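Local coordinates for Alpha/beta fold hydrolase (Pseudomonas aeruginosa, PDB 6I8W), which is a membrane-bound phospholipase A that degrades membrane phospholipids and acts as a bacterial virulence factor, and probably hydrolyses monoacylglycerols as well, at residues P204-A208 against P209-Y213. Sequence-based numbering, arbitrary orientation.
Sequences PPLPA and PLKRY. With BOG (octyl beta-D-glucopyranoside), chain D.
L206 reaches forward over the start of the helix that follows it and lays its two methyl branches on different residues of the first turn. CD2 rests on the aliphatic root of K211, 3.6 Å from CB, while CD1 meets CD2 of L210 at 3.7 Å, the two leucine side chains crossing at about a right angle. With CG anti to the backbone N (chi1 -171°), the branch point of L206 is turned toward the helix, and the second torsion sends CD1 to L210 and CD2 to K211. From K211 the extended chain runs on away from the loop, and its NZ is hydrogen-bonded to Q193.

P207 occupies the N-cap of helix 208-234. This helix lies in the chain between strands 154-160 and 250-255 of the alpha/beta hydrolase sheet, consistent with the cap or lid insertion that this fold commonly carries there. P207 O accepts the hydrogen bond from K211 N (2.9 Å), and A208 O takes the next bond of the series from R212 N at 3.1 Å. P209 stands in the first turn, where its lack of an N-H costs no helical hydrogen bond. The R212 chain, bent at chi3, swings back so that one face of its guanidinium lies over A208 O, offset toward the rim.

An octyl glucoside molecule borders the junction of loop and helix. Its O2 donates a hydrogen bond to P205 O (3.0 Å), and its alkyl chain runs past L206, with C5' 3.7 Å from CD1; C1' lies 4.0 Å from L210 CD2. P209 and L210 also touch L26 of the long N-terminal helix 3-38, and a bound myristic acid lies about 5 Å from the side chain of L210.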
loop_
_atom_site.group_PDB
_atom_site.type_symbol
_atom_site.label_atom_id
_atom_site.label_comp_id
_atom_site.label_asym_id
_atom_site.label_seq_id
_atom_site.Cartn_x
_atom_site.Cartn_y
_atom_site.Cartn_z
ATOM N N PRO A 204 13.374 6.427 -6.245
ATOM C CA PRO A 204 14.380 6.516 -5.180
ATOM C C PRO A 204 15.505 5.490 -5.385
ATOM O O PRO A 204 15.246 4.401 -5.900
ATOM C CB PRO A 204 13.574 6.211 -3.905
ATOM C CG PRO A 204 12.153 6.528 -4.259
ATOM C CD PRO A 204 12.018 6.182 -5.723
ATOM N N PRO A 205 16.743 5.844 -4.999
ATOM C CA PRO A 205 17.915 4.966 -5.099
ATOM C C PRO A 205 17.663 3.641 -4.382
ATOM O O PRO A 205 17.162 3.635 -3.252
ATOM C CB PRO A 205 19.019 5.765 -4.389
ATOM C CG PRO A 205 18.585 7.165 -4.469
ATOM C CD PRO A 205 17.083 7.147 -4.407
ATOM N N LEU A 206 18.009 2.549 -5.045
ATOM C CA LEU A 206 17.820 1.191 -4.553
ATOM C C LEU A 206 19.099 0.411 -4.827
ATOM O O LEU A 206 19.497 0.286 -5.978
ATOM C CB LEU A 206 16.626 0.521 -5.246
ATOM C CG LEU A 206 16.119 -0.831 -4.732
ATOM C CD1 LEU A 206 15.633 -0.718 -3.303
ATOM C CD2 LEU A 206 15.000 -1.346 -5.624
ATOM N N PRO A 207 19.770 -0.074 -3.774
ATOM C CA PRO A 207 20.989 -0.874 -3.959
ATOM C C PRO A 207 20.716 -2.119 -4.812
ATOM O O PRO A 207 19.712 -2.773 -4.575
ATOM C CB PRO A 207 21.373 -1.273 -2.530
ATOM C CG PRO A 207 20.692 -0.285 -1.650
ATOM C CD PRO A 207 19.424 0.097 -2.354
ATOM N N ALA A 208 21.589 -2.415 -5.774
ATOM C CA ALA A 208 21.404 -3.532 -6.710
ATOM C C ALA A 208 21.114 -4.885 -6.041
ATOM O O ALA A 208 20.210 -5.596 -6.484
ATOM C CB ALA A 208 22.634 -3.653 -7.637
ATOM N N PRO A 209 21.875 -5.256 -4.987
ATOM C CA PRO A 209 21.534 -6.535 -4.355
ATOM C C PRO A 209 20.129 -6.538 -3.741
ATOM O O PRO A 209 19.431 -7.540 -3.839
ATOM C CB PRO A 209 22.614 -6.693 -3.280
ATOM C CG PRO A 209 23.780 -5.879 -3.790
ATOM C CD PRO A 209 23.131 -4.698 -4.443
ATOM N N LEU A 210 19.715 -5.433 -3.129
ATOM C CA LEU A 210 18.378 -5.363 -2.556
ATOM C C LEU A 210 17.316 -5.434 -3.650
ATOM O O LEU A 210 16.301 -6.112 -3.500
ATOM C CB LEU A 210 18.195 -4.082 -1.735
ATOM C CG LEU A 210 16.785 -3.913 -1.147
ATOM C CD1 LEU A 210 16.410 -5.091 -0.269
ATOM C CD2 LEU A 210 16.695 -2.618 -0.362
ATOM N N LYS A 211 17.561 -4.741 -4.755
ATOM C CA LYS A 211 16.627 -4.739 -5.874
ATOM C C LYS A 211 16.386 -6.141 -6.434
ATOM O O LYS A 211 15.254 -6.520 -6.675
ATOM C CB LYS A 211 17.144 -3.833 -6.990
ATOM C CG LYS A 211 16.288 -3.866 -8.245
ATOM C CD LYS A 211 16.993 -3.137 -9.373
ATOM C CE LYS A 211 16.599 -3.708 -10.724
ATOM N NZ LYS A 211 17.338 -3.051 -11.848
ATOM N N ARG A 212 17.455 -6.904 -6.630
ATOM C CA ARG A 212 17.325 -8.257 -7.161
ATOM C C ARG A 212 16.483 -9.161 -6.256
ATOM O O ARG A 212 15.679 -9.963 -6.735
ATOM C CB ARG A 212 18.707 -8.876 -7.389
ATOM C CG ARG A 212 19.352 -8.420 -8.687
ATOM C CD ARG A 212 20.647 -9.165 -8.993
ATOM N NE ARG A 212 21.830 -8.394 -8.617
ATOM C CZ ARG A 212 22.588 -8.654 -7.557
ATOM N NH1 ARG A 212 22.295 -9.679 -6.763
ATOM N NH2 ARG A 212 23.645 -7.895 -7.296
ATOM N N TYR A 213 16.674 -9.049 -4.948
ATOM C CA TYR A 213 15.900 -9.869 -4.017
ATOM C C TYR A 213 14.440 -9.451 -4.033
ATOM O O TYR A 213 13.553 -10.300 -4.009
ATOM C CB TYR A 213 16.487 -9.803 -2.613
ATOM C CG TYR A 213 15.812 -10.696 -1.596
ATOM C CD1 TYR A 213 15.745 -12.079 -1.789
ATOM C CD2 TYR A 213 15.360 -10.186 -0.393
ATOM C CE1 TYR A 213 15.173 -12.909 -0.837
ATOM C CE2 TYR A 213 14.794 -11.004 0.563
ATOM C CZ TYR A 213 14.698 -12.360 0.336
ATOM O OH TYR A 213 14.138 -13.153 1.302
HETATM C C1 BOG D . 18.414 2.410 0.673
HETATM O O1 BOG D . 17.054 2.285 0.256
HETATM C C2 BOG D . 19.011 3.609 -0.077
HETATM O O2 BOG D . 19.407 3.170 -1.374
HETATM C C3 BOG D . 20.201 4.271 0.615
HETATM O O3 BOG D . 20.579 5.494 -0.035
HETATM C C4 BOG D . 19.807 4.540 2.055
HETATM O O4 BOG D . 20.831 5.287 2.739
HETATM C C5 BOG D . 19.579 3.164 2.678
HETATM O O5 BOG D . 18.422 2.538 2.100
HETATM C C6 BOG D . 19.465 3.209 4.202
HETATM O O6 BOG D . 18.102 3.155 4.628
HETATM C "C1'" BOG D . 16.388 1.156 0.813
HETATM C "C2'" BOG D . 14.890 1.319 0.597
HETATM C "C3'" BOG D . 14.645 2.085 -0.693
HETATM C "C4'" BOG D . 13.185 2.056 -1.107
HETATM C "C5'" BOG D . 13.109 1.950 -2.624
HETATM C "C6'" BOG D . 11.705 2.241 -3.128
HETATM C "C7'" BOG D . 11.497 1.620 -4.502
HETATM C "C8'" BOG D . 12.565 2.088 -5.462
#